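Local coordinates for protein phytoene synthase (Enterococcus hirae, PDB 5IYS) that probably joins two farnesyl diphosphates in the manner of squalene and phytoene synthases, and holds two thio analogues of that substrate together with magnesium, at residues 114-119 with 182-187; 17-22 with 86-91; 167-172 with 247-252; 99-104 with 144-149. All blocks are in the same frame, centred on the assembly; numbering follows the deposited sequence.

Interaction 1. Residues 114-119 with 182-187. With SO4 (sulfate ion), chain B.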
# COMPACT_ATOMS: atom_id res chain seq x y z
N ARG A 114 -13.05 3.71 -6.65
CA ARG A 114 -14.21 3.89 -7.52
C ARG A 114 -13.76 3.93 -9.00
O ARG A 114 -14.38 3.33 -9.88
CB ARG A 114 -14.94 5.18 -7.12
CG ARG A 114 -16.29 5.44 -7.83
CD ARG A 114 -17.02 6.63 -7.19
NE ARG A 114 -18.06 7.19 -8.05
CZ ARG A 114 -18.89 8.17 -7.69
NH1 ARG A 114 -18.81 8.68 -6.46
NH2 ARG A 114 -19.75 8.68 -8.56
N LYS A 115 -12.61 4.53 -9.24
CA LYS A 115 -12.03 4.51 -10.58
C LYS A 115 -11.63 3.13 -11.08
O LYS A 115 -11.79 2.81 -12.27
CB LYS A 115 -10.83 5.45 -10.67
CG LYS A 115 -10.61 5.96 -12.08
CD LYS A 115 -9.18 5.80 -12.53
CE LYS A 115 -9.00 6.48 -13.89
NZ LYS A 115 -9.79 5.82 -14.97
N ASP A 116 -11.08 2.30 -10.19
CA ASP A 116 -10.83 0.91 -10.54
C ASP A 116 -12.08 0.14 -10.89
O ASP A 116 -12.01 -0.83 -11.65
CB ASP A 116 -10.13 0.18 -9.40
CG ASP A 116 -8.65 0.38 -9.44
OD1 ASP A 116 -8.09 0.48 -10.55
OD2 ASP A 116 -8.04 0.35 -8.35
N ALA A 117 -13.22 0.55 -10.34
CA ALA A 117 -14.48 -0.11 -10.63
C ALA A 117 -14.88 -0.00 -12.11
O ALA A 117 -15.73 -0.75 -12.57
CB ALA A 117 -15.57 0.44 -9.75
N ASP A 118 -14.33 0.99 -12.81
CA ASP A 118 -14.53 1.14 -14.25
C ASP A 118 -13.15 1.26 -14.90
O ASP A 118 -12.68 2.36 -15.21
CB ASP A 118 -15.41 2.37 -14.53
CG ASP A 118 -15.39 2.81 -16.00
OD1 ASP A 118 -15.03 2.03 -16.92
OD2 ASP A 118 -15.81 3.96 -16.25
N PHE A 119 -12.46 0.13 -15.00
CA PHE A 119 -11.02 0.15 -15.22
C PHE A 119 -10.62 0.69 -16.60
O PHE A 119 -11.17 0.25 -17.60
CB PHE A 119 -10.39 -1.22 -15.01
CG PHE A 119 -8.89 -1.18 -15.04
CD1 PHE A 119 -8.20 -0.62 -13.98
CD2 PHE A 119 -8.21 -1.48 -16.20
CE1 PHE A 119 -6.83 -0.48 -14.04
CE2 PHE A 119 -6.85 -1.31 -16.27
CZ PHE A 119 -6.17 -0.77 -15.20
N ARG A 182 -7.25 -6.26 -16.60
CA ARG A 182 -6.56 -5.04 -16.24
C ARG A 182 -5.13 -4.98 -16.74
O ARG A 182 -4.33 -5.88 -16.48
CB ARG A 182 -6.60 -4.84 -14.73
CG ARG A 182 -8.00 -4.78 -14.14
CD ARG A 182 -7.92 -4.17 -12.75
NE ARG A 182 -9.19 -4.25 -12.05
CZ ARG A 182 -9.39 -3.85 -10.79
NH1 ARG A 182 -8.42 -3.26 -10.11
NH2 ARG A 182 -10.58 -4.01 -10.24
N ILE A 183 -4.78 -3.84 -17.34
CA ILE A 183 -3.39 -3.55 -17.66
C ILE A 183 -3.04 -2.24 -16.97
O ILE A 183 -3.62 -1.21 -17.30
CB ILE A 183 -3.14 -3.42 -19.19
CG1 ILE A 183 -3.53 -4.73 -19.89
CG2 ILE A 183 -1.68 -3.06 -19.47
CD1 ILE A 183 -3.29 -4.73 -21.41
N TYR A 184 -2.15 -2.31 -15.98
CA TYR A 184 -1.62 -1.10 -15.36
C TYR A 184 -0.40 -0.51 -16.07
O TYR A 184 -0.07 0.66 -15.90
CB TYR A 184 -1.30 -1.39 -13.88
CG TYR A 184 -2.55 -1.64 -13.06
CD1 TYR A 184 -3.28 -0.57 -12.53
CD2 TYR A 184 -3.02 -2.93 -12.85
CE1 TYR A 184 -4.42 -0.79 -11.80
CE2 TYR A 184 -4.16 -3.16 -12.10
CZ TYR A 184 -4.85 -2.08 -11.57
OH TYR A 184 -5.97 -2.31 -10.81
N LEU A 185 0.36 -1.34 -16.77
CA LEU A 185 1.47 -0.82 -17.56
C LEU A 185 0.93 0.22 -18.56
O LEU A 185 -0.21 0.11 -19.01
CB LEU A 185 2.15 -1.96 -18.32
CG LEU A 185 2.63 -3.14 -17.47
CD1 LEU A 185 3.19 -4.24 -18.38
CD2 LEU A 185 3.67 -2.69 -16.44
N THR A 186 1.70 1.28 -18.80
CA THR A 186 1.17 2.39 -19.56
C THR A 186 1.19 2.11 -21.06
O THR A 186 2.02 1.35 -21.57
CB THR A 186 1.85 3.73 -19.23
OG1 THR A 186 3.17 3.77 -19.79
CG2 THR A 186 1.92 3.94 -17.72
N LYS A 187 0.19 2.65 -21.75
CA LYS A 187 0.22 2.62 -23.21
C LYS A 187 1.52 3.16 -23.79
O LYS A 187 2.13 2.55 -24.67
CB LYS A 187 -0.99 3.34 -23.77
CG LYS A 187 -2.26 2.55 -23.56
CD LYS A 187 -3.41 3.19 -24.32
CE LYS A 187 -4.75 2.54 -23.96
NZ LYS A 187 -5.86 3.50 -24.21
S SO4 B . -18.19 7.26 -11.81
O1 SO4 B . -17.67 8.51 -12.33
O2 SO4 B . -18.16 6.24 -12.85
O3 SO4 B . -19.57 7.44 -11.35
O4 SO4 B . -17.35 6.84 -10.68

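Interaction 2. Residues 17-22 with 86-91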
# COMPACT_ATOMS: atom_id res chain seq x y z
N ALA A 17 -9.25 -5.55 18.09
CA ALA A 17 -8.99 -6.99 17.81
C ALA A 17 -9.57 -7.37 16.47
O ALA A 17 -8.93 -8.08 15.68
CB ALA A 17 -9.54 -7.90 18.91
N TYR A 18 -10.75 -6.85 16.16
CA TYR A 18 -11.35 -7.09 14.86
C TYR A 18 -10.42 -6.66 13.73
O TYR A 18 -10.20 -7.39 12.75
CB TYR A 18 -12.69 -6.38 14.77
CG TYR A 18 -13.32 -6.43 13.41
CD1 TYR A 18 -14.22 -7.43 13.07
CD2 TYR A 18 -13.05 -5.45 12.48
CE1 TYR A 18 -14.82 -7.46 11.83
CE2 TYR A 18 -13.65 -5.46 11.23
CZ TYR A 18 -14.54 -6.46 10.92
OH TYR A 18 -15.11 -6.45 9.66
N CYS A 19 -9.93 -5.42 13.82
CA CYS A 19 -8.95 -4.93 12.85
C CYS A 19 -7.63 -5.72 12.82
O CYS A 19 -7.11 -5.99 11.75
CB CYS A 19 -8.69 -3.43 13.07
SG CYS A 19 -10.19 -2.40 13.02
N GLU A 20 -7.08 -6.06 13.98
CA GLU A 20 -5.83 -6.85 14.01
C GLU A 20 -5.97 -8.16 13.26
O GLU A 20 -5.09 -8.60 12.51
CB GLU A 20 -5.37 -7.13 15.45
CG GLU A 20 -4.05 -7.91 15.50
CD GLU A 20 -3.31 -7.79 16.81
OE1 GLU A 20 -3.75 -7.01 17.69
OE2 GLU A 20 -2.24 -8.45 16.90
N SER A 21 -7.12 -8.80 13.43
CA SER A 21 -7.28 -10.07 12.79
C SER A 21 -7.34 -9.89 11.28
O SER A 21 -6.83 -10.70 10.51
CB SER A 21 -8.55 -10.73 13.34
OG SER A 21 -8.77 -11.94 12.67
N ILE A 22 -7.96 -8.80 10.83
CA ILE A 22 -8.03 -8.54 9.40
C ILE A 22 -6.63 -8.41 8.79
O ILE A 22 -6.33 -9.04 7.77
CB ILE A 22 -8.94 -7.32 9.09
CG1 ILE A 22 -10.41 -7.77 9.20
CG2 ILE A 22 -8.63 -6.74 7.67
CD1 ILE A 22 -11.45 -6.67 9.17
N ASP A 86 -19.86 0.81 14.11
CA ASP A 86 -19.28 -0.22 13.24
C ASP A 86 -17.82 -0.38 13.71
O ASP A 86 -17.19 0.62 14.01
CB ASP A 86 -19.29 0.30 11.79
CG ASP A 86 -18.36 -0.48 10.86
OD1 ASP A 86 -17.13 -0.57 11.08
OD2 ASP A 86 -18.87 -0.96 9.83
N PRO A 87 -17.33 -1.62 13.85
CA PRO A 87 -16.05 -1.85 14.54
C PRO A 87 -14.90 -1.03 13.96
O PRO A 87 -14.06 -0.55 14.72
CB PRO A 87 -15.76 -3.34 14.33
CG PRO A 87 -16.84 -3.87 13.45
CD PRO A 87 -17.94 -2.87 13.35
N VAL A 88 -14.80 -1.00 12.63
CA VAL A 88 -13.70 -0.31 11.96
C VAL A 88 -13.80 1.17 12.20
O VAL A 88 -12.82 1.81 12.57
CB VAL A 88 -13.66 -0.62 10.45
CG1 VAL A 88 -12.58 0.22 9.74
CG2 VAL A 88 -13.36 -2.09 10.21
N TRP A 89 -15.01 1.70 12.15
CA TRP A 89 -15.22 3.13 12.36
C TRP A 89 -15.05 3.53 13.82
O TRP A 89 -14.46 4.57 14.11
CB TRP A 89 -16.60 3.57 11.85
CG TRP A 89 -16.65 3.62 10.34
CD1 TRP A 89 -17.36 2.80 9.52
CD2 TRP A 89 -15.90 4.51 9.49
NE1 TRP A 89 -17.15 3.15 8.21
CE2 TRP A 89 -16.23 4.18 8.16
CE3 TRP A 89 -14.97 5.53 9.72
CZ2 TRP A 89 -15.72 4.90 7.06
CZ3 TRP A 89 -14.44 6.23 8.64
CH2 TRP A 89 -14.79 5.88 7.32
N ARG A 90 -15.41 2.62 14.74
CA ARG A 90 -15.21 2.89 16.17
C ARG A 90 -13.71 2.88 16.53
O ARG A 90 -13.22 3.78 17.24
CB ARG A 90 -15.98 1.89 17.06
CG ARG A 90 -17.52 2.19 17.15
CD ARG A 90 -18.20 1.27 18.13
NE ARG A 90 -17.85 -0.13 17.91
CZ ARG A 90 -18.68 -1.04 17.40
NH1 ARG A 90 -19.92 -0.70 17.10
NH2 ARG A 90 -18.28 -2.30 17.22
N ALA A 91 -12.98 1.92 15.98
CA ALA A 91 -11.51 1.92 16.17
C ALA A 91 -10.91 3.17 15.55
O ALA A 91 -10.08 3.85 16.17
CB ALA A 91 -10.89 0.65 15.52

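Interaction 3. Residues 167-172 with 247-252. With MG (magnesium ion), chain D; FPS (S-[(2E,6E)-3,7,11-trimethyldodeca-2,6,10-trienyl] trihydrogen thiodiphosphate), chain G; FPS (S-[(2E,6E)-3,7,11-trimethyldodeca-2,6,10-trienyl] trihydrogen thiodiphosphate), chain H.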
# COMPACT_ATOMS: atom_id res chain seq x y z
N LEU A 167 3.69 0.52 -7.46
CA LEU A 167 4.42 0.08 -8.66
C LEU A 167 4.95 -1.35 -8.50
O LEU A 167 4.96 -2.13 -9.44
CB LEU A 167 5.63 0.99 -8.92
CG LEU A 167 5.32 2.37 -9.50
CD1 LEU A 167 6.60 3.12 -9.81
CD2 LEU A 167 4.44 2.23 -10.74
N THR A 168 5.48 -1.65 -7.32
CA THR A 168 5.93 -3.01 -7.01
C THR A 168 4.77 -4.01 -7.12
O THR A 168 4.90 -5.09 -7.72
CB THR A 168 6.51 -3.06 -5.58
OG1 THR A 168 7.58 -2.11 -5.46
CG2 THR A 168 7.01 -4.46 -5.23
N ASN A 169 3.62 -3.65 -6.57
CA ASN A 169 2.43 -4.50 -6.67
C ASN A 169 2.01 -4.77 -8.12
O ASN A 169 1.70 -5.92 -8.52
CB ASN A 169 1.29 -3.89 -5.85
CG ASN A 169 0.05 -4.77 -5.81
OD1 ASN A 169 -0.67 -4.84 -6.79
ND2 ASN A 169 -0.20 -5.43 -4.67
N ILE A 170 2.10 -3.72 -8.93
CA ILE A 170 1.80 -3.78 -10.36
C ILE A 170 2.74 -4.76 -11.08
O ILE A 170 2.32 -5.65 -11.85
CB ILE A 170 1.89 -2.37 -10.98
CG1 ILE A 170 0.65 -1.53 -10.62
CG2 ILE A 170 2.00 -2.44 -12.48
CD1 ILE A 170 0.78 -0.01 -10.91
N LEU A 171 4.03 -4.62 -10.78
CA LEU A 171 5.09 -5.39 -11.43
C LEU A 171 5.05 -6.84 -10.99
O LEU A 171 5.42 -7.76 -11.72
CB LEU A 171 6.45 -4.76 -11.10
CG LEU A 171 6.72 -3.46 -11.87
CD1 LEU A 171 7.88 -2.72 -11.23
CD2 LEU A 171 7.05 -3.75 -13.37
N ARG A 172 4.57 -7.05 -9.77
CA ARG A 172 4.47 -8.40 -9.24
C ARG A 172 3.34 -9.16 -9.94
O ARG A 172 3.40 -10.39 -10.09
CB ARG A 172 4.26 -8.34 -7.72
CG ARG A 172 4.19 -9.70 -7.00
CD ARG A 172 3.71 -9.47 -5.56
NE ARG A 172 2.29 -9.11 -5.56
CZ ARG A 172 1.60 -8.76 -4.49
NH1 ARG A 172 2.22 -8.59 -3.33
NH2 ARG A 172 0.28 -8.58 -4.59
N PHE A 247 11.29 -2.39 3.10
CA PHE A 247 12.28 -3.37 2.61
C PHE A 247 11.60 -4.69 2.25
O PHE A 247 11.88 -5.29 1.20
CB PHE A 247 13.34 -3.65 3.68
CG PHE A 247 14.50 -2.68 3.67
CD1 PHE A 247 14.31 -1.33 3.87
CD2 PHE A 247 15.81 -3.18 3.72
CE1 PHE A 247 15.41 -0.44 3.98
CE2 PHE A 247 16.90 -2.33 3.85
CZ PHE A 247 16.70 -0.95 3.96
N ILE A 248 10.66 -5.11 3.09
CA ILE A 248 9.93 -6.34 2.76
C ILE A 248 9.16 -6.20 1.44
O ILE A 248 9.17 -7.11 0.62
CB ILE A 248 9.06 -6.82 3.93
CG1 ILE A 248 10.00 -7.32 5.04
CG2 ILE A 248 8.07 -7.93 3.55
CD1 ILE A 248 9.39 -7.26 6.44
N TYR A 249 8.44 -5.09 1.26
CA TYR A 249 7.66 -4.94 0.04
C TYR A 249 8.59 -4.86 -1.19
O TYR A 249 8.33 -5.53 -2.19
CB TYR A 249 6.69 -3.76 0.12
CG TYR A 249 5.40 -4.08 -0.60
CD1 TYR A 249 4.49 -4.97 -0.04
CD2 TYR A 249 5.17 -3.60 -1.87
CE1 TYR A 249 3.30 -5.26 -0.67
CE2 TYR A 249 3.98 -3.89 -2.54
CZ TYR A 249 3.07 -4.73 -1.94
OH TYR A 249 1.92 -5.05 -2.59
N ARG A 250 9.69 -4.13 -1.07
CA ARG A 250 10.62 -3.90 -2.18
C ARG A 250 11.27 -5.20 -2.66
O ARG A 250 11.64 -5.34 -3.82
CB ARG A 250 11.75 -2.95 -1.76
CG ARG A 250 12.77 -2.72 -2.87
CD ARG A 250 13.76 -1.61 -2.48
NE ARG A 250 14.52 -2.05 -1.32
CZ ARG A 250 15.46 -1.32 -0.73
NH1 ARG A 250 15.72 -0.10 -1.18
NH2 ARG A 250 16.08 -1.78 0.36
N GLU A 251 11.55 -6.06 -1.69
CA GLU A 251 12.11 -7.39 -1.96
C GLU A 251 11.35 -8.20 -3.00
O GLU A 251 11.96 -8.99 -3.74
CB GLU A 251 12.22 -8.18 -0.63
CG GLU A 251 12.73 -9.61 -0.82
CD GLU A 251 14.22 -9.69 -1.11
OE1 GLU A 251 14.92 -8.66 -1.02
OE2 GLU A 251 14.69 -10.80 -1.47
N GLN A 252 10.06 -7.95 -3.15
CA GLN A 252 9.32 -8.66 -4.20
C GLN A 252 9.80 -8.39 -5.62
O GLN A 252 9.57 -9.22 -6.51
CB GLN A 252 7.82 -8.41 -4.10
CG GLN A 252 7.30 -8.73 -2.70
CD GLN A 252 5.86 -8.34 -2.53
OE1 GLN A 252 4.96 -9.18 -2.62
NE2 GLN A 252 5.62 -7.04 -2.46
MG MG D . -2.48 -5.10 -7.90
C1 FPS G . -0.38 -3.74 -0.53
S1 FPS G . -1.71 -4.11 0.54
C2 FPS G . -0.13 -2.27 -0.24
C3 FPS G . 0.26 -1.36 -1.16
C4 FPS G . 0.51 -1.77 -2.59
C5 FPS G . 0.48 0.09 -0.79
C6 FPS G . 0.22 0.43 0.67
C7 FPS G . 0.85 1.78 0.98
C8 FPS G . 1.43 2.05 2.16
C10 FPS G . 1.91 3.47 2.38
C9 FPS G . 1.54 1.04 3.27
C11 FPS G . 3.39 3.44 2.76
C12 FPS G . 3.87 4.82 3.17
C13 FPS G . 3.91 5.27 4.45
C14 FPS G . 4.44 6.66 4.74
C15 FPS G . 3.47 4.43 5.61
PA FPS G . -1.86 -6.14 0.88
O1A FPS G . -2.49 -6.42 2.17
O2A FPS G . -2.94 -6.56 -0.25
O3A FPS G . -0.55 -7.00 0.57
PB FPS G . -0.38 -7.50 -0.97
O1B FPS G . -0.92 -8.89 -1.14
O2B FPS G . 1.10 -7.33 -1.22
O3B FPS G . -1.12 -6.64 -1.97
C1 FPS H . -3.44 -3.51 -2.69
S1 FPS H . -3.00 -3.21 -4.37
C2 FPS H . -4.57 -2.59 -2.29
C3 FPS H . -4.45 -1.26 -2.12
C4 FPS H . -3.18 -0.50 -2.39
C5 FPS H . -5.67 -0.50 -1.67
C6 FPS H . -5.98 -0.74 -0.19
C7 FPS H . -4.72 -0.59 0.65
C8 FPS H . -4.40 -1.50 1.58
C10 FPS H . -3.10 -1.29 2.32
C9 FPS H . -5.24 -2.72 1.81
C11 FPS H . -3.26 -0.51 3.60
C12 FPS H . -1.96 -0.80 4.35
C13 FPS H . -1.64 -0.26 5.54
C14 FPS H . -2.53 0.68 6.29
C15 FPS H . -0.32 -0.62 6.14
PA FPS H . -4.17 -4.61 -5.28
O1A FPS H . -5.60 -4.31 -4.98
O2A FPS H . -3.93 -4.52 -6.87
O3A FPS H . -3.59 -6.06 -4.88
PB FPS H . -4.24 -7.17 -3.94
O1B FPS H . -4.49 -8.35 -4.85
O2B FPS H . -5.54 -6.75 -3.31
O3B FPS H . -3.22 -7.47 -2.86
O HOH W 1 -1.39 -5.32 -9.33
O HOH W 2 -2.81 -3.37 -8.78
O HOH W 3 -2.17 -6.58 -7.19

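Interaction 4. Residues 99-104 with 144-149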
# COMPACT_ATOMS: atom_id res chain seq x y z
N PHE A 99 -4.61 11.09 17.66
CA PHE A 99 -3.57 11.61 16.77
C PHE A 99 -4.22 12.60 15.81
O PHE A 99 -5.42 12.49 15.58
CB PHE A 99 -2.94 10.46 15.96
CG PHE A 99 -2.19 9.48 16.82
CD1 PHE A 99 -0.87 9.72 17.18
CD2 PHE A 99 -2.80 8.31 17.27
CE1 PHE A 99 -0.18 8.81 17.99
CE2 PHE A 99 -2.14 7.43 18.10
CZ PHE A 99 -0.83 7.69 18.47
N PRO A 100 -3.44 13.50 15.20
CA PRO A 100 -3.99 14.49 14.27
C PRO A 100 -4.28 13.89 12.90
O PRO A 100 -3.72 14.30 11.88
CB PRO A 100 -2.90 15.56 14.21
CG PRO A 100 -1.64 14.84 14.56
CD PRO A 100 -1.99 13.67 15.43
N MET A 101 -5.07 12.83 12.90
CA MET A 101 -5.47 12.18 11.65
C MET A 101 -6.33 13.15 10.85
O MET A 101 -7.06 13.95 11.44
CB MET A 101 -6.31 10.96 12.03
CG MET A 101 -5.47 9.95 12.82
SD MET A 101 -4.28 9.03 11.80
CE MET A 101 -5.39 8.06 10.78
N VAL A 102 -6.33 13.00 9.53
CA VAL A 102 -7.15 13.84 8.64
C VAL A 102 -7.97 12.98 7.69
O VAL A 102 -7.50 11.95 7.20
CB VAL A 102 -6.30 14.90 7.88
CG1 VAL A 102 -5.59 15.80 8.89
CG2 VAL A 102 -5.24 14.24 7.05
N THR A 103 -9.18 13.40 7.37
CA THR A 103 -10.04 12.54 6.55
C THR A 103 -9.74 12.62 5.05
O THR A 103 -10.16 11.74 4.31
CB THR A 103 -11.54 12.87 6.75
OG1 THR A 103 -11.77 14.26 6.44
CG2 THR A 103 -11.96 12.56 8.19
N ALA A 104 -9.05 13.66 4.59
CA ALA A 104 -8.85 13.84 3.15
C ALA A 104 -8.26 12.65 2.41
O ALA A 104 -8.78 12.27 1.37
CB ALA A 104 -8.03 15.13 2.84
N LEU A 144 0.69 8.91 8.29
CA LEU A 144 1.75 9.82 8.71
C LEU A 144 1.58 10.36 10.13
O LEU A 144 2.56 10.51 10.86
CB LEU A 144 1.84 11.00 7.75
CG LEU A 144 2.90 10.95 6.64
CD1 LEU A 144 3.02 12.29 5.84
CD2 LEU A 144 4.25 10.57 7.23
N PRO A 145 0.34 10.69 10.54
CA PRO A 145 0.23 11.30 11.85
C PRO A 145 0.56 10.30 12.96
O PRO A 145 0.79 10.71 14.10
CB PRO A 145 -1.25 11.72 11.93
CG PRO A 145 -1.66 11.89 10.49
CD PRO A 145 -0.94 10.75 9.80
N LEU A 146 0.59 9.02 12.65
CA LEU A 146 1.07 8.05 13.65
C LEU A 146 2.59 7.98 13.79
O LEU A 146 3.10 7.28 14.67
CB LEU A 146 0.53 6.63 13.40
CG LEU A 146 -0.96 6.55 13.08
CD1 LEU A 146 -1.39 5.15 12.58
CD2 LEU A 146 -1.77 6.90 14.30
N LEU A 147 3.29 8.55 12.80
CA LEU A 147 4.70 8.24 12.59
C LEU A 147 5.64 9.43 12.78
O LEU A 147 6.85 9.26 12.79
CB LEU A 147 4.88 7.66 11.17
CG LEU A 147 4.05 6.43 10.80
CD1 LEU A 147 4.30 6.08 9.33
CD2 LEU A 147 4.48 5.27 11.70
N THR A 148 5.10 10.64 12.81
CA THR A 148 5.93 11.82 12.84
C THR A 148 5.17 12.88 13.63
O THR A 148 3.94 12.90 13.60
CB THR A 148 6.31 12.34 11.40
OG1 THR A 148 7.24 13.43 11.50
CG2 THR A 148 5.11 12.82 10.63
N GLU A 149 5.91 13.82 14.23
CA GLU A 149 5.32 14.92 14.97
C GLU A 149 4.55 15.87 14.05
O GLU A 149 3.48 16.33 14.41
CB GLU A 149 6.36 15.68 15.82
CG GLU A 149 7.55 16.29 15.04
CD GLU A 149 8.70 16.81 15.95
OE1 GLU A 149 8.69 18.01 16.31
OE2 GLU A 149 9.65 16.04 16.26

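Interaction 1. Residues 114-119 with 182-187
Beside the magnesium site of this all-helical synthase, the last part of helix 104-116 and the loop after it meet the loop before helix 187-193, with Phe119 against Arg182 and Tyr184. The Phe119 ring meets Arg182 with a face and Tyr184 with an edge. Arg182 CG lies over that face, 4.0 Å from the Phe119 ring centroid, a CH-pi contact. The edge of Phe119 points at the face of Tyr184 in an edge-to-face pair, with the ring planes at 65°. Phe119 CE1 comes within 3.3 Å of Tyr184 CE1. Ile183 O lies at the Phe119 edge, near the ring plane, and is buried here without a hydrogen-bond partner. Beyond Phe119, Arg182 NH1 donates to Tyr184 OH at 2.7 Å, in the guanidinium plane. Asp116 OD1 is 3.8 Å from Arg182 NH1. This is a long salt bridge of charges alone, because the oxygen lies well out of the guanidinium plane. Asp116 OD2 is hydrogen-bonded to Tyr131 OH. Arg182 NH2 makes a salt bridge to Asp60, a magnesium ligand. Arg182 is thus a second-shell residue, held by Tyr184 and by the Phe119 face, and its charge probably offsets that of the acidic groups around the metal.

Interaction 2. Residues 17-22 with 86-91
Tyr18 and Pro87 form the centre of this contact. Pro87 CG sits over the middle of the Tyr18 ring, 4.1 Å from its centroid and 6° off the normal, as a CH-pi contact. Pro87 CB touches nearer the rim, 3.9 Å from Tyr18 CD2. Val88 comes to the edge of the same ring, with CG2 3.5 Å from Tyr18 CE2. Tyr18 CG is anti to the backbone N (chi1 173°), and this sends CG toward helix 87-98, where Pro87 covers one ring face. One residue on, Cys19 SG packs 4.0 Å from Ala91 CB. It also lies 4.2 Å from Val88 CG2. The first shell is therefore entirely apolar.

These side chains belong to two helices of the all-alpha terpene synthase fold, 13-26 and 87-98. The short segments cross steeply, at -109°, with axes 9.6 Å apart. Pro87 and Val88 are on the first turn of helix 87-98, just after its N-cap, and Ala91 is one turn on. That cap is Asp86. Its OD1 accepts from Trp89 N at 3.3 Å, and more weakly from Val88 N. Asp86 OD2 turns to a salt bridge with Arg54 of helix 39-60. The Arg54 side chain also touches Tyr18 and Val88, so one arginine meets both helices and the cap. The Arg90 guanidinium covers the Asp86-Pro87 peptide with one face. Its NH2 makes a salt bridge to Asp15, which ties helix 87-98 back to helix 13-26 a second time.

Interaction 3. Residues 167-172 with 247-252
Asn169 and Arg172 of helix 155-172 meet Tyr249 and Gln252 of helix 236-258 at the diphosphate end of the ligand pocket. Metal binding involves Asn169, whose OD1 is 2.1 Å from a magnesium ion. O2A of one thiodiphosphate (chain H) and three waters are also bound to this ion. Hydrogen bonds make up most of the rest. Asn169 ND2 donates to Tyr249 OH at 3.0 Å, nearly straight (169°), with amide and phenol ring almost coplanar. Tyr249 OH in turn donates to O2B of the second thiodiphosphate (chain G) at 2.8 Å. Arg172 NH1 donates a hydrogen bond to the same chain G O2B at 2.7 Å. It also donates to Gln252 OE1 at 2.9 Å, close to the guanidinium plane. Gln252 NE2 folds back over the centre of the Tyr249 ring and donates to Tyr249 O at 3.1 Å, on a lone pair. Apolar contact is small: Thr168 CG2 lies 3.9 Å from Tyr249 CD2, while Thr168 OG1 is hydrogen-bonded to Ala164 O. Tyr49 and Arg53 supply further hydrogen bonds to the ligands. The Asn169 amide is thus fixed in rotation, oxygen to metal and nitrogen to phenol. Two donors grip one terminal phosphate oxygen, which probably offsets part of its negative charge and helps hold the diphosphate in place.

Interaction 4. Residues 99-104 with 144-149
Phe99 lays its ring against Leu146, and the contact can be followed outward along the phenylalanine. Its CB already touches Leu146 CD2 at 4.1 Å. Phe99 CG is anti to the carbonyl carbon (chi1 -66°) and stands 3.6 Å from the same methyl. At the next pair of atoms the ring finds two partners. Phe99 CD2 is 3.4 Å from Leu146 CD2, and Phe99 CD1 is 3.6 Å from Pro145 O. Farther on, Phe99 CE2 still meets Leu146 CD2, at 3.9 Å. The methyl therefore lies over one face, offset toward the CD2 side, 23° off the normal, in a CH-pi contact. The two side chains cross at about a right angle.

Beside this pair, Pro145 fits against the backbone of the turn that begins at Phe99. Pro145 CG is 3.5 Å from Pro100 O. Pro100 is the centre of an inverse gamma turn, closed by a weak hydrogen bond from Met101 N to Phe99 O. The two proline rings pass one another pointing opposite ways. Met101 is bent at chi2 and chi3, and its SD packs against Pro145 CB. That sulfur also meets Leu146 CD2 at 4.1 Å, so the one methyl is shared by Phe99 and Met101.

No strand takes part. The contact joins the loop between helices 87-98 and 104-116 to the loop between helices 125-143 and 155-172. Leu146 also packs on Val95 of helix 87-98 and on Ser44 and Val45 of helix 39-60, while Phe99 rests on Lys41 and Ser44.

How the interactions relate
Along the chain, interaction 2 closes first. Interactions 4, 1 and 3 open after it, and interaction 1 crosses both 4 and 3. Interactions 1 and 3 lie at the metal and diphosphate end, with centres about 18 Å apart, and they touch where Tyr184 CB packs on Ile170 CG2 at 3.7 Å. The centres of interactions 2 and 4 are also about 18 Å apart, but these two do not touch. Helix 87-98 carries part of interaction 2 and leads into the loop of interaction 4, which leads on to helix 104-116 of interaction 1. The two substrate-end contacts are thus directly coupled, while 2 and 4 tie helices and loops away from the annotated sites.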